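PDB 3F7E: pyridoxamine 5'-phosphate oxidase-related, FMN-binding from Mycobacterium smegmatis, which probably binds the deazaflavin coenzyme F420 and uses it in its reduced form to reduce carbon-carbon double bonds, as in related mycobacterial F420-dependent reductases. Local coordinates for residues A[16-20]-A[31-36]; A[12-17]-A[100-104]; A[93-97]-A[107-111]; A[61-65]-A[77-83]; A[86-92]-A[113-119]. The contacts are given in a common frame with arbitrary orientation. Residue numbers count along the deposited sequence, not the author numbering.

Interaction 1. Residues A[16-20]-A[31-36]; sequences LYGHL and VNAMWF
Strand residues 18-20 and 31-34 run antiparallel, their axes 4.5 Å apart at closest approach and at 150° to each other. In register, Gly18 faces Met34 and Leu20 faces Asn32 as hydrogen-bonded pairs, with His19 opposite Ala33 as the non-hydrogen-bonded pair between them (CA-CA 4.3 Å). Four backbone bonds join them: Gly18 N to Met34 O 3.0 Å, Met34 N to Gly18 O 2.8 Å, Leu20 N to Asn32 O 2.9 Å and Asn32 N to Leu20 O 3.1 Å. CA-H...O contacts lie between them, such as Val31 CA to Leu20 O, 3.3 Å. Apolar packing puts Leu20 CB (chi1 t) 3.9 Å from CG of the selenomethionine Met34 (mmt) on one face; on the other, Ala33 CA sits over the His19 ring, 4.3 Å from its centroid. Aromatic contacts gather around Tyr17, Trp35 and Phe36. The Tyr17 ring and the five-membered ring of Trp35 (both chi1 m) are slid apart, centroids 4.8 Å, planes at 30°; Phe36 (chi1 p) swings back so that CE1 is 3.1 Å from Leu16 O and CD1 is 3.8 Å from Gly18 N, where the missing side chain leaves room. Across the dimer interface, His19 stacks on His19 of the second subunit. The arrangement is a beta hairpin of the FMN-binding split-barrel fold, strand 29-34 outermost in this chain's antiparallel sheet, one face turned to the partner subunit.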
# COMPACT_ATOMS: atom_id res chain seq x y z
N LEU A 16 -11.01 -0.42 7.93
CA LEU A 16 -9.98 0.44 7.39
C LEU A 16 -9.57 -0.06 6.01
O LEU A 16 -9.66 -1.25 5.72
CB LEU A 16 -8.75 0.44 8.30
CG LEU A 16 -9.00 0.91 9.74
CD1 LEU A 16 -7.70 0.77 10.56
CD2 LEU A 16 -9.56 2.33 9.78
N TYR A 17 -9.08 0.83 5.14
CA TYR A 17 -8.52 0.34 3.88
C TYR A 17 -7.21 -0.39 4.09
O TYR A 17 -6.37 0.00 4.90
CB TYR A 17 -8.30 1.49 2.92
CG TYR A 17 -9.57 1.98 2.30
CD1 TYR A 17 -10.26 3.06 2.86
CD2 TYR A 17 -10.09 1.37 1.15
CE1 TYR A 17 -11.43 3.52 2.30
CE2 TYR A 17 -11.26 1.82 0.58
CZ TYR A 17 -11.93 2.89 1.17
OH TYR A 17 -13.10 3.37 0.60
N GLY A 18 -7.04 -1.49 3.36
CA GLY A 18 -5.76 -2.14 3.28
C GLY A 18 -5.16 -1.94 1.90
O GLY A 18 -5.84 -2.10 0.89
N HIS A 19 -3.87 -1.62 1.85
CA HIS A 19 -3.22 -1.32 0.57
C HIS A 19 -2.49 -2.60 0.20
O HIS A 19 -1.50 -2.98 0.80
CB HIS A 19 -2.32 -0.10 0.74
CG HIS A 19 -3.11 1.14 0.99
ND1 HIS A 19 -3.73 1.50 2.17
CD2 HIS A 19 -3.38 2.13 0.10
CE1 HIS A 19 -4.35 2.67 1.99
NE2 HIS A 19 -4.14 3.06 0.74
N LEU A 20 -3.04 -3.31 -0.79
CA LEU A 20 -2.63 -4.67 -1.16
C LEU A 20 -1.69 -4.63 -2.34
O LEU A 20 -2.05 -4.13 -3.40
CB LEU A 20 -3.87 -5.54 -1.49
CG LEU A 20 -3.53 -6.99 -1.82
CD1 LEU A 20 -3.01 -7.74 -0.56
CD2 LEU A 20 -4.76 -7.69 -2.37
N VAL A 31 0.12 -1.83 -6.36
CA VAL A 31 -0.51 -1.71 -5.04
C VAL A 31 -1.80 -0.90 -5.19
O VAL A 31 -1.85 0.13 -5.89
CB VAL A 31 0.48 -1.12 -3.99
CG1 VAL A 31 0.97 0.27 -4.37
CG2 VAL A 31 -0.14 -1.09 -2.61
N ASN A 32 -2.84 -1.35 -4.51
CA ASN A 32 -4.17 -0.75 -4.63
C ASN A 32 -4.85 -0.73 -3.27
O ASN A 32 -4.78 -1.69 -2.50
CB ASN A 32 -5.05 -1.57 -5.58
CG ASN A 32 -4.46 -1.68 -6.95
OD1 ASN A 32 -4.49 -0.70 -7.72
ND2 ASN A 32 -3.86 -2.84 -7.28
N ALA A 33 -5.57 0.36 -2.98
CA ALA A 33 -6.38 0.45 -1.76
C ALA A 33 -7.58 -0.48 -1.92
O ALA A 33 -8.26 -0.47 -2.94
CB ALA A 33 -6.83 1.89 -1.56
N MSE A 34 -7.87 -1.29 -0.89
CA MSE A 34 -8.90 -2.36 -0.94
C MSE A 34 -9.71 -2.43 0.36
O MSE A 34 -9.14 -2.26 1.43
CB MSE A 34 -8.24 -3.76 -1.11
CG MSE A 34 -7.36 -3.92 -2.31
SE MSE A 34 -8.40 -3.91 -3.95
CE MSE A 34 -7.02 -4.45 -5.17
N TRP A 35 -11.00 -2.73 0.30
CA TRP A 35 -11.69 -3.29 1.46
C TRP A 35 -11.17 -4.71 1.69
O TRP A 35 -10.80 -5.41 0.73
CB TRP A 35 -13.19 -3.28 1.21
CG TRP A 35 -13.82 -1.86 1.23
CD1 TRP A 35 -13.29 -0.72 1.79
CD2 TRP A 35 -15.11 -1.48 0.72
NE1 TRP A 35 -14.16 0.35 1.63
CE2 TRP A 35 -15.28 -0.11 0.99
CE3 TRP A 35 -16.12 -2.18 0.05
CZ2 TRP A 35 -16.44 0.58 0.61
CZ3 TRP A 35 -17.27 -1.48 -0.33
CH2 TRP A 35 -17.42 -0.12 -0.03
N PHE A 36 -11.14 -5.13 2.96
CA PHE A 36 -10.77 -6.50 3.27
C PHE A 36 -11.66 -7.01 4.38
O PHE A 36 -12.25 -6.22 5.16
CB PHE A 36 -9.27 -6.64 3.65
CG PHE A 36 -8.90 -5.95 4.92
CD1 PHE A 36 -8.49 -4.63 4.89
CD2 PHE A 36 -9.00 -6.58 6.15
CE1 PHE A 36 -8.17 -3.96 6.07
CE2 PHE A 36 -8.69 -5.92 7.33
CZ PHE A 36 -8.27 -4.61 7.28
O HOH W 1 -2.40 -5.27 -6.12

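Interaction 2. Residues A[12-17]-A[100-104]; sequences LERPLY and DRYDG
Arg101, in the last turn of helix 93-101, reaches across to the chain leaving the short helix 9-13. With chi1 and chi2 both t, its guanidinium lies among backbone carbonyls: NH2 donates to Arg14 O at 2.8 Å, and NH1 is 3.3 Å from Glu13 O. Tyr102 follows in the backbone and points its ring the same way (chi1 m, chi2 79°), its OH donating to Leu16 O at 2.7 Å. Two side chains thus hold a loop by its carbonyl oxygens. The helix ends in a Schellman motif, with Asp103 at positive phi (47°) and its N bonded to Asp100 O at 3.0 Å. Opposite, Pro15 is the centre of an inverse gamma turn (phi -79°, psi 68°), with a weak Leu16 N to Arg14 O bond of 2.8 Å. Its CB lies over the face of the Tyr102 ring, 4.2 Å from the centroid, a CH-pi contact; CA-CA between Pro15 and Tyr102 is 5.2 Å. On the far side of this ring Trp35 stacks, while Arg101 also makes a cation-pi contact with Phe36.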
# COMPACT_ATOMS: atom_id res chain seq x y z
N LEU A 12 -6.95 -5.15 12.17
CA LEU A 12 -7.56 -5.99 11.15
C LEU A 12 -9.05 -6.15 11.36
O LEU A 12 -9.75 -6.57 10.44
CB LEU A 12 -6.90 -7.35 11.12
CG LEU A 12 -5.41 -7.34 10.77
CD1 LEU A 12 -4.87 -8.76 10.80
CD2 LEU A 12 -5.15 -6.71 9.38
N GLU A 13 -9.53 -5.87 12.58
CA GLU A 13 -10.97 -5.96 12.85
C GLU A 13 -11.77 -4.71 12.48
O GLU A 13 -13.00 -4.70 12.49
CB GLU A 13 -11.19 -6.31 14.33
CG GLU A 13 -10.74 -7.75 14.63
CD GLU A 13 -10.90 -8.16 16.09
OE1 GLU A 13 -11.23 -7.31 16.92
OE2 GLU A 13 -10.68 -9.35 16.41
N ARG A 14 -11.04 -3.65 12.18
CA ARG A 14 -11.65 -2.36 11.88
C ARG A 14 -11.91 -2.19 10.38
O ARG A 14 -11.18 -2.76 9.54
CB ARG A 14 -10.76 -1.23 12.39
CG ARG A 14 -10.72 -1.18 13.93
CD ARG A 14 -9.66 -0.25 14.46
NE ARG A 14 -9.89 1.14 14.06
CZ ARG A 14 -9.04 2.15 14.29
NH1 ARG A 14 -9.32 3.39 13.87
NH2 ARG A 14 -7.90 1.92 14.94
N PRO A 15 -12.94 -1.38 10.03
CA PRO A 15 -13.24 -1.09 8.61
C PRO A 15 -12.28 -0.03 8.05
O PRO A 15 -12.70 1.11 7.73
CB PRO A 15 -14.70 -0.62 8.66
CG PRO A 15 -14.84 0.03 10.02
CD PRO A 15 -13.93 -0.76 10.96
N LEU A 16 -11.01 -0.42 7.93
CA LEU A 16 -9.98 0.44 7.39
C LEU A 16 -9.57 -0.06 6.01
O LEU A 16 -9.66 -1.25 5.72
CB LEU A 16 -8.75 0.44 8.30
CG LEU A 16 -9.00 0.91 9.74
CD1 LEU A 16 -7.70 0.77 10.56
CD2 LEU A 16 -9.56 2.33 9.78
N TYR A 17 -9.08 0.83 5.14
CA TYR A 17 -8.52 0.34 3.88
C TYR A 17 -7.21 -0.39 4.09
O TYR A 17 -6.37 0.00 4.90
CB TYR A 17 -8.30 1.49 2.92
CG TYR A 17 -9.57 1.98 2.30
CD1 TYR A 17 -10.26 3.06 2.86
CD2 TYR A 17 -10.09 1.37 1.15
CE1 TYR A 17 -11.43 3.52 2.30
CE2 TYR A 17 -11.26 1.82 0.58
CZ TYR A 17 -11.93 2.89 1.17
OH TYR A 17 -13.10 3.37 0.60
N ASP A 100 -20.99 -3.93 3.34
CA ASP A 100 -21.69 -3.83 4.62
C ASP A 100 -20.70 -3.61 5.78
O ASP A 100 -20.97 -2.80 6.68
CB ASP A 100 -22.51 -5.08 4.86
CG ASP A 100 -23.51 -4.92 5.99
OD1 ASP A 100 -24.25 -3.92 6.04
OD2 ASP A 100 -23.54 -5.83 6.84
N ARG A 101 -19.58 -4.34 5.78
CA ARG A 101 -18.54 -4.20 6.80
C ARG A 101 -18.04 -2.74 6.90
O ARG A 101 -17.65 -2.27 7.97
CB ARG A 101 -17.36 -5.15 6.51
CG ARG A 101 -16.35 -5.20 7.63
CD ARG A 101 -15.36 -6.33 7.50
NE ARG A 101 -14.03 -5.83 7.23
CZ ARG A 101 -13.29 -5.08 8.05
NH1 ARG A 101 -13.75 -4.69 9.24
NH2 ARG A 101 -12.09 -4.69 7.66
N TYR A 102 -18.04 -2.06 5.76
CA TYR A 102 -17.53 -0.70 5.66
C TYR A 102 -18.64 0.35 5.71
O TYR A 102 -18.35 1.56 5.55
CB TYR A 102 -16.70 -0.55 4.37
CG TYR A 102 -15.33 -1.19 4.52
CD1 TYR A 102 -15.17 -2.58 4.42
CD2 TYR A 102 -14.22 -0.41 4.81
CE1 TYR A 102 -13.91 -3.17 4.61
CE2 TYR A 102 -12.95 -0.98 4.98
CZ TYR A 102 -12.81 -2.36 4.88
OH TYR A 102 -11.58 -2.97 5.05
N ASP A 103 -19.89 -0.10 5.87
CA ASP A 103 -21.07 0.77 5.76
C ASP A 103 -21.00 1.66 4.50
O ASP A 103 -21.28 2.87 4.53
CB ASP A 103 -21.27 1.57 7.04
CG ASP A 103 -21.74 0.70 8.18
OD1 ASP A 103 -22.89 0.21 8.13
OD2 ASP A 103 -20.96 0.52 9.14
N GLY A 104 -20.63 1.01 3.40
CA GLY A 104 -20.40 1.69 2.13
C GLY A 104 -21.66 1.91 1.33
O GLY A 104 -22.74 1.37 1.66

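Interaction 3. Residues A[93-97]-A[107-111]; sequences AFYLK and TEPPA
Tyr95 lays one face of its ring against the pyrrolidine of Pro110: CG of Pro110 stands 3.9 Å from the ring centroid, only 6° off the normal, and Tyr95 CD1 is 3.8 Å from Pro110 CD. This is a CH-pi contact, the edge of the pyrrolidine lying over the aromatic face. The tyrosine takes chi1 t (175°) with chi2 -76°, and the proline is C-gamma endo. One residue further along the helix, Leu96 (chi1 m, chi2 t) also points at the loop and has more surface covered than any other residue here. Its CD2 is 3.5 Å from Thr107 C and 3.4 Å from Glu108 O, and its CD1 is 4.3 Å from Pro109 CD, so the leucine packs largely on backbone. Residues 93-97 are regular alpha helix, with Lys97 N bonded to Ala93 O at 3.0 Å. Facing them, 107-111 has no regular structure: Glu108 is extended and Pro109 and Pro110 are in the polyproline II region, all with psi near 150°, after a Thr107 at -95/-3. The closest CA pair is Leu96 and Thr107, 6.2 Å. Within the loop, Thr107 OG1 donates to Glu108 OE2 at 2.7 Å. Arg116 touches both Tyr95 and Pro110, tying the packing to strand 116-127. The contact packs helix 93-101 against the loop that follows it, in the connection between strands 76-88 and 116-127, neighbours in the antiparallel sheet of the split-barrel fold.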
# COMPACT_ATOMS: atom_id res chain seq x y z
N ALA A 93 -22.42 -11.65 -3.70
CA ALA A 93 -22.74 -11.69 -2.29
C ALA A 93 -21.56 -11.34 -1.39
O ALA A 93 -21.74 -10.65 -0.37
CB ALA A 93 -23.29 -13.06 -1.91
N PHE A 94 -20.35 -11.82 -1.71
CA PHE A 94 -19.21 -11.50 -0.88
C PHE A 94 -18.87 -10.01 -1.00
O PHE A 94 -18.59 -9.33 -0.00
CB PHE A 94 -17.98 -12.38 -1.17
CG PHE A 94 -16.79 -11.94 -0.39
CD1 PHE A 94 -16.67 -12.23 0.96
CD2 PHE A 94 -15.83 -11.14 -0.98
CE1 PHE A 94 -15.57 -11.76 1.70
CE2 PHE A 94 -14.75 -10.68 -0.27
CZ PHE A 94 -14.61 -10.97 1.09
N TYR A 95 -18.86 -9.50 -2.24
CA TYR A 95 -18.69 -8.07 -2.46
C TYR A 95 -19.65 -7.26 -1.55
O TYR A 95 -19.26 -6.25 -0.94
CB TYR A 95 -18.93 -7.79 -3.95
CG TYR A 95 -18.93 -6.34 -4.40
CD1 TYR A 95 -20.02 -5.50 -4.15
CD2 TYR A 95 -17.86 -5.82 -5.12
CE1 TYR A 95 -20.01 -4.17 -4.60
CE2 TYR A 95 -17.84 -4.51 -5.56
CZ TYR A 95 -18.92 -3.69 -5.30
OH TYR A 95 -18.89 -2.38 -5.75
N LEU A 96 -20.92 -7.68 -1.48
CA LEU A 96 -21.89 -6.95 -0.66
C LEU A 96 -21.63 -7.07 0.84
O LEU A 96 -21.86 -6.12 1.58
CB LEU A 96 -23.31 -7.38 -1.00
CG LEU A 96 -23.83 -6.96 -2.37
CD1 LEU A 96 -25.27 -7.40 -2.53
CD2 LEU A 96 -23.73 -5.42 -2.53
N LYS A 97 -21.14 -8.23 1.30
CA LYS A 97 -20.71 -8.33 2.69
C LYS A 97 -19.57 -7.36 3.05
O LYS A 97 -19.56 -6.78 4.14
CB LYS A 97 -20.28 -9.75 3.01
CG LYS A 97 -21.42 -10.75 3.08
CD LYS A 97 -20.88 -12.12 3.51
CE LYS A 97 -21.99 -13.15 3.57
NZ LYS A 97 -22.85 -12.89 4.74
N THR A 107 -24.37 -1.00 -2.24
CA THR A 107 -25.32 -1.93 -1.60
C THR A 107 -26.06 -2.84 -2.57
O THR A 107 -26.83 -3.72 -2.14
CB THR A 107 -26.34 -1.16 -0.69
OG1 THR A 107 -26.86 -0.04 -1.41
CG2 THR A 107 -25.70 -0.67 0.60
N GLU A 108 -25.83 -2.66 -3.87
CA GLU A 108 -26.44 -3.53 -4.90
C GLU A 108 -25.32 -4.34 -5.56
O GLU A 108 -24.18 -3.88 -5.57
CB GLU A 108 -27.22 -2.71 -5.93
CG GLU A 108 -28.46 -1.97 -5.37
CD GLU A 108 -28.11 -0.83 -4.44
OE1 GLU A 108 -27.36 0.06 -4.86
OE2 GLU A 108 -28.59 -0.85 -3.29
N PRO A 109 -25.64 -5.53 -6.12
CA PRO A 109 -24.57 -6.31 -6.73
C PRO A 109 -23.96 -5.53 -7.89
O PRO A 109 -24.68 -4.78 -8.55
CB PRO A 109 -25.29 -7.58 -7.24
CG PRO A 109 -26.71 -7.20 -7.36
CD PRO A 109 -26.96 -6.17 -6.27
N PRO A 110 -22.64 -5.68 -8.13
CA PRO A 110 -21.95 -4.95 -9.20
C PRO A 110 -22.30 -5.46 -10.60
O PRO A 110 -22.61 -6.62 -10.76
CB PRO A 110 -20.47 -5.16 -8.88
CG PRO A 110 -20.44 -6.51 -8.16
CD PRO A 110 -21.73 -6.58 -7.37
N ALA A 111 -22.26 -4.59 -11.61
CA ALA A 111 -22.49 -5.00 -13.00
C ALA A 111 -21.56 -6.13 -13.44
O ALA A 111 -21.92 -6.96 -14.29
CB ALA A 111 -22.39 -3.80 -13.96

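Interaction 4. Residues A[61-65]-A[77-83]; sequences PAVAM and LEVRGLV
Val63 and Val83 form the apolar centre, with Val63 CG1 and Val83 CG2 4.0 Å apart (chi1 m and t). Selenomethionine Met65 (chi1 t) and Val79 (chi1 t) project to the same face as Val63, toward the barrel interior, where Leu20, Leu43 and Phe45 surround Met65. Gly81 faces Val63 and adds no side chain there. At the end of the pair, Pro61 CB lies 4.3 Å from Val83 CB. The strands, 62-65 and 77-83, are antiparallel, with axes 4.6 Å apart and directions at 167°. Val63-Gly81 and Met65-Val79 are hydrogen-bonded pairs; Ala62-Leu82 and Ala64-Arg80 are non-hydrogen-bonded, with the Ala64-Arg80 CA atoms 4.2 Å apart. The backbone bonds are Val83 N to Pro61 O 2.8 Å, Val63 N to Gly81 O 2.9 Å, Gly81 N to Val63 O 3.0 Å, Met65 N to Val79 O 2.8 Å and Val79 N to Met65 O 2.8 Å. CA-H...O contacts fill in between, such as Ala64 CA to Val79 O at 3.3 Å. On the other face, Ala62 CB meets Leu82 CD2 at 4.0 Å and Ala64 CB meets Arg80 CG at 4.0 Å. Arg80 and Glu78 mark the polar edge, next to Pro29 and Val31 of the second subunit, whose Glu78 OE1 bonds Val31 N of this chain. Across the two segments, polar bonding is confined to the backbone, so backbone bonds set the register and side chains add only apolar contacts: one face apolar, the other mixed and partly against the second subunit.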
# COMPACT_ATOMS: atom_id res chain seq x y z
N PRO A 61 1.61 -15.99 -6.23
CA PRO A 61 0.60 -15.89 -5.15
C PRO A 61 1.04 -15.05 -3.95
O PRO A 61 0.25 -14.89 -3.01
CB PRO A 61 0.37 -17.36 -4.76
CG PRO A 61 1.68 -17.99 -5.02
CD PRO A 61 2.21 -17.34 -6.27
N ALA A 62 2.26 -14.53 -3.94
CA ALA A 62 2.74 -13.78 -2.79
C ALA A 62 2.23 -12.35 -2.81
O ALA A 62 2.37 -11.64 -3.82
CB ALA A 62 4.25 -13.81 -2.71
N VAL A 63 1.68 -11.90 -1.69
CA VAL A 63 1.10 -10.58 -1.58
C VAL A 63 1.56 -9.91 -0.26
O VAL A 63 2.12 -10.57 0.63
CB VAL A 63 -0.45 -10.61 -1.63
CG1 VAL A 63 -0.90 -11.25 -2.92
CG2 VAL A 63 -1.08 -11.29 -0.39
N ALA A 64 1.28 -8.62 -0.14
CA ALA A 64 1.54 -7.91 1.11
C ALA A 64 0.47 -6.84 1.28
O ALA A 64 0.04 -6.26 0.30
CB ALA A 64 2.94 -7.27 1.11
N MSE A 65 0.04 -6.57 2.51
CA MSE A 65 -1.00 -5.55 2.76
C MSE A 65 -0.54 -4.65 3.89
O MSE A 65 -0.05 -5.09 4.93
CB MSE A 65 -2.34 -6.20 3.17
CG MSE A 65 -3.48 -5.21 3.22
SE MSE A 65 -5.15 -5.96 3.84
CE MSE A 65 -4.78 -5.93 5.75
N LEU A 77 0.12 -1.83 10.64
CA LEU A 77 0.35 -3.30 10.58
C LEU A 77 0.59 -3.62 9.12
O LEU A 77 -0.23 -3.26 8.25
CB LEU A 77 -0.81 -4.13 11.14
CG LEU A 77 -0.58 -5.64 11.22
CD1 LEU A 77 0.55 -5.96 12.21
CD2 LEU A 77 -1.83 -6.35 11.67
N GLU A 78 1.70 -4.32 8.88
CA GLU A 78 2.07 -4.83 7.56
C GLU A 78 1.95 -6.34 7.58
O GLU A 78 2.57 -7.00 8.42
CB GLU A 78 3.52 -4.43 7.23
CG GLU A 78 3.74 -2.93 7.21
CD GLU A 78 5.18 -2.54 7.31
OE1 GLU A 78 6.04 -3.44 7.23
OE2 GLU A 78 5.47 -1.32 7.46
N VAL A 79 1.16 -6.89 6.65
CA VAL A 79 0.90 -8.34 6.59
C VAL A 79 1.42 -8.91 5.29
O VAL A 79 0.92 -8.56 4.24
CB VAL A 79 -0.63 -8.65 6.65
CG1 VAL A 79 -0.89 -10.17 6.76
CG2 VAL A 79 -1.31 -7.90 7.84
N ARG A 80 2.40 -9.81 5.32
CA ARG A 80 2.79 -10.54 4.09
C ARG A 80 2.06 -11.88 4.10
O ARG A 80 1.75 -12.40 5.17
CB ARG A 80 4.30 -10.70 4.02
CG ARG A 80 5.02 -9.37 3.78
CD ARG A 80 6.42 -9.37 4.36
NE ARG A 80 7.20 -10.46 3.81
CZ ARG A 80 8.16 -11.11 4.47
NH1 ARG A 80 8.79 -12.12 3.88
NH2 ARG A 80 8.48 -10.78 5.74
N GLY A 81 1.76 -12.43 2.93
CA GLY A 81 1.04 -13.70 2.93
C GLY A 81 0.99 -14.29 1.54
O GLY A 81 1.60 -13.77 0.59
N LEU A 82 0.27 -15.40 1.44
CA LEU A 82 0.10 -16.12 0.19
C LEU A 82 -1.37 -16.30 -0.13
O LEU A 82 -2.18 -16.66 0.76
CB LEU A 82 0.76 -17.51 0.29
CG LEU A 82 2.29 -17.54 0.42
CD1 LEU A 82 2.78 -18.91 0.81
CD2 LEU A 82 2.98 -17.08 -0.85
N VAL A 83 -1.73 -16.10 -1.40
CA VAL A 83 -3.08 -16.46 -1.85
C VAL A 83 -3.18 -17.97 -1.82
O VAL A 83 -2.40 -18.69 -2.48
CB VAL A 83 -3.35 -15.93 -3.27
CG1 VAL A 83 -4.69 -16.46 -3.80
CG2 VAL A 83 -3.29 -14.41 -3.28

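Interaction 5. Residues A[86-92]-A[113-119]; sequences IVPDPTG and KADRVII
This is an antiparallel strand pairing that passes into a turn, at the end where strand 76-88 gives way to helix 93-101 and strand 116-127 begins. Axes of 86-88 and 116-119 approach to 4.4 Å at 148°. Val87 and Ile118 are the hydrogen-bonded pair (Val87 N to Ile118 O 2.9 Å, Ile118 N to Val87 O 2.7 Å), flanked by Ile86-Ile119 and Pro88-Val117; Asp89 N to Arg116 O, 2.8 Å, extends the pairing. Ile86 CG2 packs on Val117 CB at 3.7 Å. Asp89 to Gly92 form a type I turn, closed by Gly92 N to Asp89 O at 2.9 Å, beside the 3-10 segment 113-115; Pro90 CA lies 3.3 Å from Lys113 O. Water bridges Asp89 OD2 (2.7 Å) and Val117 O (2.8 Å); another joins Thr91 O (2.8 Å) to Lys113 NZ (2.9 Å). The Asp89 carboxylate (chi1 t) accepts from Phe94 N and Tyr95 N at the start of helix 93-101, with Gly92 as N-cap, while strand 43-48 bonds to the other edge of strand 116-127 and helix 52-59 covers Ile86 and Ile119.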
# COMPACT_ATOMS: atom_id res chain seq x y z
N ILE A 86 -9.10 -19.07 -4.42
CA ILE A 86 -9.84 -18.10 -5.21
C ILE A 86 -11.21 -18.75 -5.45
O ILE A 86 -11.29 -19.82 -6.06
CB ILE A 86 -9.14 -17.78 -6.54
CG1 ILE A 86 -7.73 -17.23 -6.28
CG2 ILE A 86 -10.03 -16.82 -7.34
CD1 ILE A 86 -6.92 -17.01 -7.56
N VAL A 87 -12.24 -18.12 -4.92
CA VAL A 87 -13.58 -18.71 -4.90
C VAL A 87 -14.53 -17.85 -5.75
O VAL A 87 -14.69 -16.68 -5.45
CB VAL A 87 -14.11 -18.85 -3.45
CG1 VAL A 87 -15.53 -19.45 -3.45
CG2 VAL A 87 -13.17 -19.72 -2.65
N PRO A 88 -15.17 -18.43 -6.79
CA PRO A 88 -16.14 -17.61 -7.54
C PRO A 88 -17.24 -17.00 -6.68
O PRO A 88 -17.78 -17.66 -5.78
CB PRO A 88 -16.71 -18.58 -8.58
CG PRO A 88 -15.58 -19.57 -8.79
CD PRO A 88 -15.01 -19.76 -7.38
N ASP A 89 -17.57 -15.73 -6.97
CA ASP A 89 -18.62 -14.98 -6.29
C ASP A 89 -19.59 -14.40 -7.33
O ASP A 89 -19.80 -13.18 -7.35
CB ASP A 89 -17.97 -13.84 -5.48
CG ASP A 89 -18.96 -13.02 -4.65
OD1 ASP A 89 -19.96 -13.58 -4.13
OD2 ASP A 89 -18.68 -11.81 -4.46
N PRO A 90 -20.19 -15.25 -8.20
CA PRO A 90 -20.96 -14.73 -9.34
C PRO A 90 -22.24 -13.96 -8.99
O PRO A 90 -22.79 -13.27 -9.85
CB PRO A 90 -21.26 -15.98 -10.16
CG PRO A 90 -21.29 -17.11 -9.12
CD PRO A 90 -20.16 -16.74 -8.18
N THR A 91 -22.73 -14.10 -7.76
CA THR A 91 -23.88 -13.30 -7.30
C THR A 91 -23.47 -11.97 -6.66
O THR A 91 -24.32 -11.12 -6.41
CB THR A 91 -24.79 -14.04 -6.26
OG1 THR A 91 -24.10 -14.11 -5.01
CG2 THR A 91 -25.17 -15.45 -6.71
N GLY A 92 -22.16 -11.80 -6.41
CA GLY A 92 -21.68 -10.59 -5.75
C GLY A 92 -21.97 -10.53 -4.27
O GLY A 92 -21.79 -9.49 -3.64
N LYS A 113 -20.56 -8.66 -11.69
CA LYS A 113 -20.67 -9.79 -10.75
C LYS A 113 -20.33 -11.17 -11.34
O LYS A 113 -19.78 -11.99 -10.63
CB LYS A 113 -22.04 -9.79 -10.07
CG LYS A 113 -23.20 -10.10 -11.01
CD LYS A 113 -24.54 -10.06 -10.29
CE LYS A 113 -25.68 -10.53 -11.18
NZ LYS A 113 -26.99 -10.42 -10.50
N ALA A 114 -20.64 -11.43 -12.60
CA ALA A 114 -20.35 -12.75 -13.18
C ALA A 114 -18.85 -13.09 -13.09
O ALA A 114 -18.49 -14.26 -13.04
CB ALA A 114 -20.85 -12.85 -14.63
N ASP A 115 -18.00 -12.06 -13.05
CA ASP A 115 -16.55 -12.24 -13.03
C ASP A 115 -15.93 -12.03 -11.64
O ASP A 115 -14.70 -12.04 -11.49
CB ASP A 115 -15.89 -11.29 -14.02
CG ASP A 115 -16.40 -11.49 -15.43
OD1 ASP A 115 -16.56 -12.66 -15.83
OD2 ASP A 115 -16.64 -10.49 -16.13
N ARG A 116 -16.76 -11.84 -10.61
CA ARG A 116 -16.27 -11.61 -9.26
C ARG A 116 -15.76 -12.87 -8.60
O ARG A 116 -16.37 -13.95 -8.77
CB ARG A 116 -17.37 -10.95 -8.39
CG ARG A 116 -17.57 -9.45 -8.67
CD ARG A 116 -16.54 -8.60 -7.96
NE ARG A 116 -16.49 -7.25 -8.53
CZ ARG A 116 -15.63 -6.33 -8.14
NH1 ARG A 116 -14.81 -6.55 -7.11
NH2 ARG A 116 -15.62 -5.15 -8.75
N VAL A 117 -14.69 -12.74 -7.82
CA VAL A 117 -14.13 -13.83 -7.03
C VAL A 117 -13.80 -13.31 -5.64
O VAL A 117 -13.70 -12.09 -5.39
CB VAL A 117 -12.86 -14.44 -7.69
CG1 VAL A 117 -13.18 -15.12 -9.03
CG2 VAL A 117 -11.77 -13.37 -7.87
N ILE A 118 -13.60 -14.27 -4.73
CA ILE A 118 -13.08 -14.02 -3.39
C ILE A 118 -11.65 -14.51 -3.37
O ILE A 118 -11.38 -15.67 -3.67
CB ILE A 118 -13.87 -14.81 -2.32
CG1 ILE A 118 -15.39 -14.69 -2.52
CG2 ILE A 118 -13.39 -14.40 -0.94
CD1 ILE A 118 -16.20 -15.52 -1.54
N ILE A 119 -10.72 -13.60 -3.06
CA ILE A 119 -9.29 -13.95 -2.95
C ILE A 119 -8.97 -14.19 -1.48
O ILE A 119 -9.23 -13.30 -0.66
CB ILE A 119 -8.39 -12.81 -3.50
CG1 ILE A 119 -8.76 -12.43 -4.93
CG2 ILE A 119 -6.91 -13.17 -3.36
CD1 ILE A 119 -8.50 -13.46 -5.94
O HOH W 2 -16.18 -10.85 -4.76
O HOH W 3 -26.79 -11.13 -7.69

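In the fold
Interactions 1, 4 and 5 are all partly buried, 5 with more exposed residues. Interactions 1 and 4 are hairpin contacts, neighbours in one sheet where Leu20 and Phe36 meet the 61-65 strand, and both also touch the second subunit. Interaction 5 continues strand 76-88 from interaction 4 toward the C-terminal end of that strand, Val83 packing on Ile119. Interactions 2 and 3 lie at the surface, using the end and the start of helix 93-101. Backbone bonding dominates 1, 4 and 5; interaction 2 combines side chains bonded to carbonyls with proline-on-tyrosine CH-pi packing, and interaction 3 has CH-pi and apolar packing without hydrogen bonds between its segments. Interaction 3 is nested within the loop closed by 5.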